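Local coordinates for N-acylethanolamine-hydrolyzing acid amidase alpha-subunit (Caenorhabditis elegans, PDB 6DY3) that forms, with its beta-subunit, the heterodimeric amidase that hydrolyses N-acylethanolamines such as N-palmitoylethanolamine to ethanolamine and free fatty acid, at the interface of chains A and B. Numbering follows the deposited sequence. Chains: chain A, N-acylethanolamine-hydrolyzing acid amidase alpha-subunit; chain B, N-acylethanolamine-hydrolyzing acid amidase beta-subunit.

Contact 1: the interface of chains A and B. Residues chain A 42-43, 46-47, 102; chain B 21, 23, 26, 30, 52.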
ATOM      1  N   GLY A  42      -2.516 -20.279  -8.363  1.00 53.35           N
ATOM      2  CA  GLY A  42      -1.172 -20.423  -7.832  1.00 53.56           C
ATOM      3  C   GLY A  42      -0.838 -19.380  -6.781  1.00 50.81           C
ATOM      4  O   GLY A  42      -0.121 -19.664  -5.816  1.00 51.97           O
ATOM      5  N   VAL A  43      -1.346 -18.157  -6.953  1.00 47.86           N
ATOM      6  CA  VAL A  43      -1.096 -17.103  -5.972  1.00 47.63           C
ATOM      7  C   VAL A  43      -1.720 -17.474  -4.637  1.00 48.81           C
ATOM      8  O   VAL A  43      -1.089 -17.356  -3.580  1.00 45.66           O
ATOM      9  CB  VAL A  43      -1.628 -15.754  -6.488  1.00 46.38           C
ATOM     10  CG1 VAL A  43      -1.769 -14.744  -5.351  1.00 41.74           C
ATOM     11  CG2 VAL A  43      -0.697 -15.206  -7.568  1.00 49.43           C
ATOM     12  N   GLU A  46       0.131 -20.328  -2.938  1.00 56.00           N
ATOM     13  CA  GLU A  46       1.446 -19.924  -2.460  1.00 57.70           C
ATOM     14  C   GLU A  46       1.360 -18.927  -1.310  1.00 50.08           C
ATOM     15  O   GLU A  46       2.237 -18.918  -0.439  1.00 49.46           O
ATOM     16  CB  GLU A  46       2.257 -19.326  -3.613  1.00 59.68           C
ATOM     17  CG  GLU A  46       3.739 -19.211  -3.315  1.00 63.97           C
ATOM     18  CD  GLU A  46       4.365 -20.553  -2.963  1.00 67.83           C
ATOM     19  OE1 GLU A  46       3.998 -21.572  -3.592  1.00 67.69           O
ATOM     20  OE2 GLU A  46       5.221 -20.588  -2.054  1.00 68.47           O
ATOM     21  N   THR A  47       0.324 -18.084  -1.289  1.00 43.94           N
ATOM     22  CA  THR A  47       0.162 -17.132  -0.194  1.00 40.84           C
ATOM     23  C   THR A  47      -0.175 -17.839   1.114  1.00 41.38           C
ATOM     24  O   THR A  47       0.337 -17.463   2.176  1.00 35.98           O
ATOM     25  CB  THR A  47      -0.923 -16.109  -0.536  1.00 36.77           C
ATOM     26  OG1 THR A  47      -0.595 -15.464  -1.767  1.00 38.91           O
ATOM     27  CG2 THR A  47      -1.037 -15.053   0.553  1.00 34.73           C
ATOM     28  N   ALA A 102       2.398 -12.491   3.177  1.00 41.25           N
ATOM     29  CA  ALA A 102       3.394 -12.983   2.236  1.00 39.81           C
ATOM     30  C   ALA A 102       4.420 -11.924   1.870  1.00 37.01           C
ATOM     31  O   ALA A 102       5.290 -12.183   1.035  1.00 38.03           O
ATOM     32  CB  ALA A 102       2.713 -13.510   0.969  1.00 37.42           C
TER
ATOM     33  N   TYR B  21       8.164  -7.556  -1.570  1.00 38.20           N
ATOM     34  CA  TYR B  21       7.247  -8.645  -1.276  1.00 38.12           C
ATOM     35  C   TYR B  21       8.008  -9.948  -1.429  1.00 41.00           C
ATOM     36  O   TYR B  21       8.662 -10.160  -2.454  1.00 47.97           O
ATOM     37  CB  TYR B  21       6.056  -8.604  -2.235  1.00 41.32           C
ATOM     38  CG  TYR B  21       4.776  -9.230  -1.741  1.00 39.74           C
ATOM     39  CD1 TYR B  21       3.916  -8.534  -0.898  1.00 36.38           C
ATOM     40  CD2 TYR B  21       4.404 -10.504  -2.157  1.00 41.85           C
ATOM     41  CE1 TYR B  21       2.736  -9.094  -0.467  1.00 37.48           C
ATOM     42  CE2 TYR B  21       3.215 -11.079  -1.728  1.00 42.43           C
ATOM     43  CZ  TYR B  21       2.387 -10.369  -0.885  1.00 41.55           C
ATOM     44  OH  TYR B  21       1.208 -10.943  -0.465  1.00 44.14           O
ATOM     45  N   MET B  23       6.974 -12.920  -1.937  1.00 37.59           N
ATOM     46  CA  MET B  23       6.425 -13.706  -3.040  1.00 38.21           C
ATOM     47  C   MET B  23       6.509 -12.897  -4.336  1.00 38.22           C
ATOM     48  O   MET B  23       5.521 -12.620  -5.011  1.00 39.84           O
ATOM     49  CB  MET B  23       4.991 -14.101  -2.711  1.00 39.58           C
ATOM     50  CG  MET B  23       4.442 -15.270  -3.470  1.00 42.05           C
ATOM     51  SD  MET B  23       2.754 -15.582  -2.910  1.00 44.12           S
ATOM     52  CE  MET B  23       1.854 -14.302  -3.782  1.00 44.59           C
ATOM     53  N   LEU B  26       5.541 -14.071  -8.437  1.00 42.78           N
ATOM     54  CA  LEU B  26       4.126 -14.370  -8.648  1.00 42.67           C
ATOM     55  C   LEU B  26       3.277 -13.110  -8.580  1.00 39.42           C
ATOM     56  O   LEU B  26       2.292 -12.979  -9.318  1.00 38.28           O
ATOM     57  CB  LEU B  26       3.636 -15.395  -7.628  1.00 44.50           C
ATOM     58  CG  LEU B  26       4.132 -16.832  -7.792  1.00 47.47           C
ATOM     59  CD1 LEU B  26       3.529 -17.728  -6.717  1.00 47.50           C
ATOM     60  CD2 LEU B  26       3.806 -17.379  -9.177  1.00 47.38           C
ATOM     61  N   ILE B  30       0.235  -9.967 -11.422  1.00 34.79           N
ATOM     62  CA  ILE B  30      -1.128  -9.550 -11.106  1.00 37.13           C
ATOM     63  C   ILE B  30      -1.146  -8.134 -10.544  1.00 34.17           C
ATOM     64  O   ILE B  30      -2.152  -7.697  -9.972  1.00 34.14           O
ATOM     65  CB  ILE B  30      -1.797 -10.544 -10.135  1.00 36.74           C
ATOM     66  CG1 ILE B  30      -1.020 -10.630  -8.819  1.00 33.96           C
ATOM     67  CG2 ILE B  30      -1.890 -11.918 -10.787  1.00 41.03           C
ATOM     68  CD1 ILE B  30      -1.754 -11.367  -7.724  1.00 32.10           C
ATOM     69  N   TYR B  52      -7.260  -8.681  -4.620  1.00 31.60           N
ATOM     70  CA  TYR B  52      -7.211  -7.683  -3.557  1.00 31.00           C
ATOM     71  C   TYR B  52      -7.951  -6.430  -4.008  1.00 33.06           C
ATOM     72  O   TYR B  52      -7.540  -5.781  -4.974  1.00 36.32           O
ATOM     73  CB  TYR B  52      -5.766  -7.343  -3.197  1.00 30.02           C
ATOM     74  CG  TYR B  52      -4.984  -8.511  -2.636  1.00 30.44           C
ATOM     75  CD1 TYR B  52      -4.329  -9.397  -3.476  1.00 30.41           C
ATOM     76  CD2 TYR B  52      -4.902  -8.726  -1.270  1.00 28.12           C
ATOM     77  CE1 TYR B  52      -3.621 -10.462  -2.975  1.00 28.86           C
ATOM     78  CE2 TYR B  52      -4.194  -9.787  -0.762  1.00 27.56           C
ATOM     79  CZ  TYR B  52      -3.556 -10.654  -1.615  1.00 27.95           C
ATOM     80  OH  TYR B  52      -2.846 -11.722  -1.111  1.00 27.53           O
TER
HETATM   81  O   HOH W   1       0.352 -10.786   1.889  1.00 28.75           O
HETATM   82  O   HOH W   2      -0.418 -12.364  -2.086  1.00 33.38           O
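A:Val43, A:Glu46 and A:Thr47 lie on one side of the alpha-subunit helix 40-48, with helical backbone torsions, and meet B:Met23, in a loop just before the short beta-subunit helix 24-28, and B:Leu26 within that helix. This is part of the heterodimer interface that remains after autocatalytic cleavage. B:Met23 lays its sulphur and methyl against the helix: its chain runs extended to the sulphur and then bends at chi3 (78°), which turns the methyl CE toward A:Val43 CG1 and the hydroxyl OG1 of A:Thr47. B:Met23 CE comes 3.4 Å from A:Thr47 OG1. It lies 4.0 Å from A:Val43 CG1, the two side chains crossing at about a right angle, while SD packs against the aliphatic CG of A:Glu46. The same glutamate stem receives the B:Leu26 branch CD1, 3.7 Å from A:Glu46 CB. CB and CG of A:Glu46 make this contact, while its carboxylate lies farther from B:Leu26 CD1. Further along, A:Val43 and B:Ile30 meet tip to tip, CG2 against CD1.

The polar end is bridged by water. A:Thr47 OG1 lies beside its own backbone N (chi1 -56°) and gives its hydrogen to the carbonyl O of A:Val43 at 2.7 Å, from above the carbonyl plane. That hydroxyl also pairs with water 2, which both B:Tyr21 OH and B:Tyr52 OH contact as well, so one water ties a threonine of one subunit to two tyrosines of the other. A:Ala102 sits over the B:Tyr21 ring, its carbonyl O 3.6 Å above the plane and offset toward the rim. Its amide N meets water 1 at 3.0 Å, and the B:Tyr21 hydroxyl contacts that water too.

Contact 2: the interface of chains A and B. Residues chain A 21, 28-29, 74, 77; chain B 36, 44, 53, 97.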
ATOM      1  N   LEU A  21     -17.681   2.493  -9.605  1.00 61.45           N
ATOM      2  CA  LEU A  21     -18.414   2.430  -8.348  1.00 64.77           C
ATOM      3  C   LEU A  21     -19.920   2.515  -8.544  1.00 66.26           C
ATOM      4  O   LEU A  21     -20.663   2.248  -7.594  1.00 69.01           O
ATOM      5  CB  LEU A  21     -17.960   3.557  -7.419  1.00 64.02           C
ATOM      6  CG  LEU A  21     -16.484   3.542  -7.028  1.00 61.63           C
ATOM      7  CD1 LEU A  21     -16.163   4.738  -6.141  1.00 61.01           C
ATOM      8  CD2 LEU A  21     -16.113   2.244  -6.331  1.00 61.32           C
ATOM      9  N   ARG A  28     -17.786  -5.542 -10.138  1.00 52.23           N
ATOM     10  CA  ARG A  28     -16.817  -4.491 -10.419  1.00 49.05           C
ATOM     11  C   ARG A  28     -15.468  -5.059 -10.852  1.00 47.80           C
ATOM     12  O   ARG A  28     -14.780  -4.466 -11.692  1.00 45.15           O
ATOM     13  CB  ARG A  28     -16.655  -3.607  -9.187  1.00 48.86           C
ATOM     14  CG  ARG A  28     -17.887  -2.791  -8.850  1.00 49.52           C
ATOM     15  CD  ARG A  28     -17.709  -2.057  -7.536  1.00 49.73           C
ATOM     16  NE  ARG A  28     -18.917  -1.340  -7.144  1.00 53.33           N
ATOM     17  CZ  ARG A  28     -19.036  -0.640  -6.020  1.00 55.34           C
ATOM     18  NH1 ARG A  28     -18.020  -0.559  -5.171  1.00 51.09           N
ATOM     19  NH2 ARG A  28     -20.174  -0.019  -5.742  1.00 60.64           N
ATOM     20  N   TRP A  29     -15.064  -6.191 -10.281  1.00 46.55           N
ATOM     21  CA  TRP A  29     -13.749  -6.758 -10.532  1.00 44.48           C
ATOM     22  C   TRP A  29     -13.782  -7.877 -11.563  1.00 46.51           C
ATOM     23  O   TRP A  29     -12.786  -8.591 -11.716  1.00 49.06           O
ATOM     24  CB  TRP A  29     -13.150  -7.272  -9.223  1.00 42.03           C
ATOM     25  CG  TRP A  29     -12.960  -6.196  -8.208  1.00 40.94           C
ATOM     26  CD1 TRP A  29     -13.792  -5.888  -7.166  1.00 41.11           C
ATOM     27  CD2 TRP A  29     -11.872  -5.267  -8.141  1.00 39.79           C
ATOM     28  NE1 TRP A  29     -13.283  -4.828  -6.454  1.00 40.16           N
ATOM     29  CE2 TRP A  29     -12.107  -4.429  -7.035  1.00 39.35           C
ATOM     30  CE3 TRP A  29     -10.721  -5.067  -8.909  1.00 39.25           C
ATOM     31  CZ2 TRP A  29     -11.232  -3.409  -6.678  1.00 39.08           C
ATOM     32  CZ3 TRP A  29      -9.854  -4.054  -8.552  1.00 38.31           C
ATOM     33  CH2 TRP A  29     -10.113  -3.238  -7.450  1.00 37.92           C
ATOM     34  N   ILE A  74     -18.283  -3.897   0.515  1.00 44.92           N
ATOM     35  CA  ILE A  74     -17.059  -4.675   0.380  1.00 43.48           C
ATOM     36  C   ILE A  74     -17.370  -6.168   0.415  1.00 43.57           C
ATOM     37  O   ILE A  74     -16.689  -6.968  -0.241  1.00 43.27           O
ATOM     38  CB  ILE A  74     -16.056  -4.277   1.481  1.00 42.59           C
ATOM     39  CG1 ILE A  74     -15.622  -2.813   1.333  1.00 42.14           C
ATOM     40  CG2 ILE A  74     -14.836  -5.193   1.465  1.00 41.76           C
ATOM     41  CD1 ILE A  74     -14.876  -2.493   0.048  1.00 42.08           C
ATOM     42  N   GLU A  77     -18.273  -7.225  -3.089  1.00 53.15           N
ATOM     43  CA  GLU A  77     -17.097  -7.275  -3.952  1.00 49.19           C
ATOM     44  C   GLU A  77     -16.311  -8.556  -3.715  1.00 49.21           C
ATOM     45  O   GLU A  77     -15.936  -9.256  -4.662  1.00 48.70           O
ATOM     46  CB  GLU A  77     -16.206  -6.056  -3.714  1.00 50.35           C
ATOM     47  CG  GLU A  77     -16.795  -4.739  -4.168  1.00 52.78           C
ATOM     48  CD  GLU A  77     -15.755  -3.628  -4.217  1.00 53.52           C
ATOM     49  OE1 GLU A  77     -14.551  -3.938  -4.093  1.00 54.84           O
ATOM     50  OE2 GLU A  77     -16.136  -2.449  -4.387  1.00 52.44           O
TER
ATOM     51  N   PHE B  36     -10.766   4.408  -9.686  1.00 43.26           N
ATOM     52  CA  PHE B  36     -12.101   4.241  -9.120  1.00 46.32           C
ATOM     53  C   PHE B  36     -12.951   5.419  -9.576  1.00 52.83           C
ATOM     54  O   PHE B  36     -12.730   6.557  -9.146  1.00 52.38           O
ATOM     55  CB  PHE B  36     -12.045   4.149  -7.597  1.00 45.31           C
ATOM     56  CG  PHE B  36     -11.370   2.905  -7.083  1.00 42.50           C
ATOM     57  CD1 PHE B  36     -10.000   2.864  -6.904  1.00 39.03           C
ATOM     58  CD2 PHE B  36     -12.112   1.776  -6.776  1.00 44.29           C
ATOM     59  CE1 PHE B  36      -9.382   1.724  -6.427  1.00 40.37           C
ATOM     60  CE2 PHE B  36     -11.495   0.627  -6.297  1.00 42.97           C
ATOM     61  CZ  PHE B  36     -10.129   0.603  -6.125  1.00 38.91           C
ATOM     62  N   TYR B  44     -10.664   8.290  -6.945  1.00 42.56           N
ATOM     63  CA  TYR B  44      -9.330   8.032  -6.435  1.00 39.99           C
ATOM     64  C   TYR B  44      -8.753   6.881  -7.238  1.00 40.36           C
ATOM     65  O   TYR B  44      -9.482   6.134  -7.895  1.00 40.22           O
ATOM     66  CB  TYR B  44      -9.336   7.709  -4.931  1.00 38.70           C
ATOM     67  CG  TYR B  44     -10.280   6.590  -4.546  1.00 39.16           C
ATOM     68  CD1 TYR B  44      -9.834   5.285  -4.443  1.00 37.19           C
ATOM     69  CD2 TYR B  44     -11.623   6.840  -4.301  1.00 40.72           C
ATOM     70  CE1 TYR B  44     -10.692   4.267  -4.100  1.00 37.03           C
ATOM     71  CE2 TYR B  44     -12.489   5.823  -3.955  1.00 39.36           C
ATOM     72  CZ  TYR B  44     -12.018   4.539  -3.860  1.00 38.10           C
ATOM     73  OH  TYR B  44     -12.871   3.515  -3.520  1.00 38.29           O
ATOM     74  N   ASN B  53      -9.031  -6.085  -3.308  1.00 36.83           N
ATOM     75  CA  ASN B  53      -9.822  -4.908  -3.650  1.00 41.10           C
ATOM     76  C   ASN B  53      -9.618  -3.762  -2.663  1.00 38.68           C
ATOM     77  O   ASN B  53     -10.331  -2.757  -2.737  1.00 40.03           O
ATOM     78  CB  ASN B  53     -11.312  -5.266  -3.763  1.00 45.09           C
ATOM     79  CG  ASN B  53     -11.839  -5.999  -2.552  1.00 43.09           C
ATOM     80  OD1 ASN B  53     -11.121  -6.767  -1.914  1.00 46.11           O
ATOM     81  ND2 ASN B  53     -13.111  -5.775  -2.234  1.00 39.30           N
ATOM     82  N   ARG B  97      -8.639   2.557   1.618  1.00 40.62           N
ATOM     83  CA  ARG B  97      -9.517   2.855   0.492  1.00 39.89           C
ATOM     84  C   ARG B  97     -10.681   3.729   0.929  1.00 42.62           C
ATOM     85  O   ARG B  97     -11.097   4.634   0.199  1.00 46.71           O
ATOM     86  CB  ARG B  97     -10.023   1.558  -0.137  1.00 38.72           C
ATOM     87  CG  ARG B  97     -10.984   1.766  -1.290  1.00 38.34           C
ATOM     88  CD  ARG B  97     -11.439   0.442  -1.864  1.00 40.88           C
ATOM     89  NE  ARG B  97     -12.588   0.590  -2.752  1.00 45.04           N
ATOM     90  CZ  ARG B  97     -13.234  -0.429  -3.315  1.00 46.59           C
ATOM     91  NH1 ARG B  97     -12.844  -1.678  -3.081  1.00 43.20           N
ATOM     92  NH2 ARG B  97     -14.275  -0.198  -4.111  1.00 46.58           N
TER
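An extended B:Arg97 side chain, with CG anti to its backbone N (chi1 178°), points its guanidinium end-on at the carboxylate of A:Glu77, whose own chain is straight beyond CG (chi2 -166°). The pair forms an intersubunit salt bridge of this acid ceramidase family amidase. B:Arg97 NH1 gives a nearly straight bond to A:Glu77 OE1 at 3.0 Å, in the guanidinium plane. B:Arg97 NH2 meets the syn lone pair of A:Glu77 OE2 at 2.9 Å. OE1 also accepts from B:Asn53 ND2 on its anti side, 31° out of the carboxylate plane. The indole NE1 of A:Trp29 comes to A:Glu77 OE1 from above that plane at 2.8 Å. A:Arg28 NH1 reaches OE2 nearly along its C-O axis, adding a second arginine whose charge would probably favour the ionised carboxylate. An alanine at A:Glu77 would probably leave the neighbouring A:Arg28 and B:Arg97 charges without their shared countercharge, and the A:Trp29 and B:Asn53 N-H groups without their acceptor. Behind the bridge, B:Tyr44 OH takes the B:Arg97 NE hydrogen at 3.0 Å and the backbone O of B:Asn53 takes one from NH1, which together would limit the guanidinium's rotation. B:Phe36 brings its ring carbon CE2 over one face of the B:Arg97 guanidinium, 3.5 Å above the plane and toward its rim. The A:Trp29 indole crosses B:Asn53 at about a right angle, its CZ2 3.5 Å from B:Asn53 CB.

About 20 Å separates the C-alpha centres of contact 1 and contact 2, two patches of the same alpha-beta interface with no residue in common. The alpha-subunit supplies different helices, 40-48 to contact 1 and 72-85 to contact 2. On the beta-subunit the neighbours B:Tyr52 and B:Asn53 connect them directly, one facing each patch, and strand 31-38 follows B:Ile30 of contact 1 and carries B:Phe36 into contact 2. Apolar packing with bridging waters at one site and a buttressed salt bridge at the other are together likely to help keep the cleaved subunits in register.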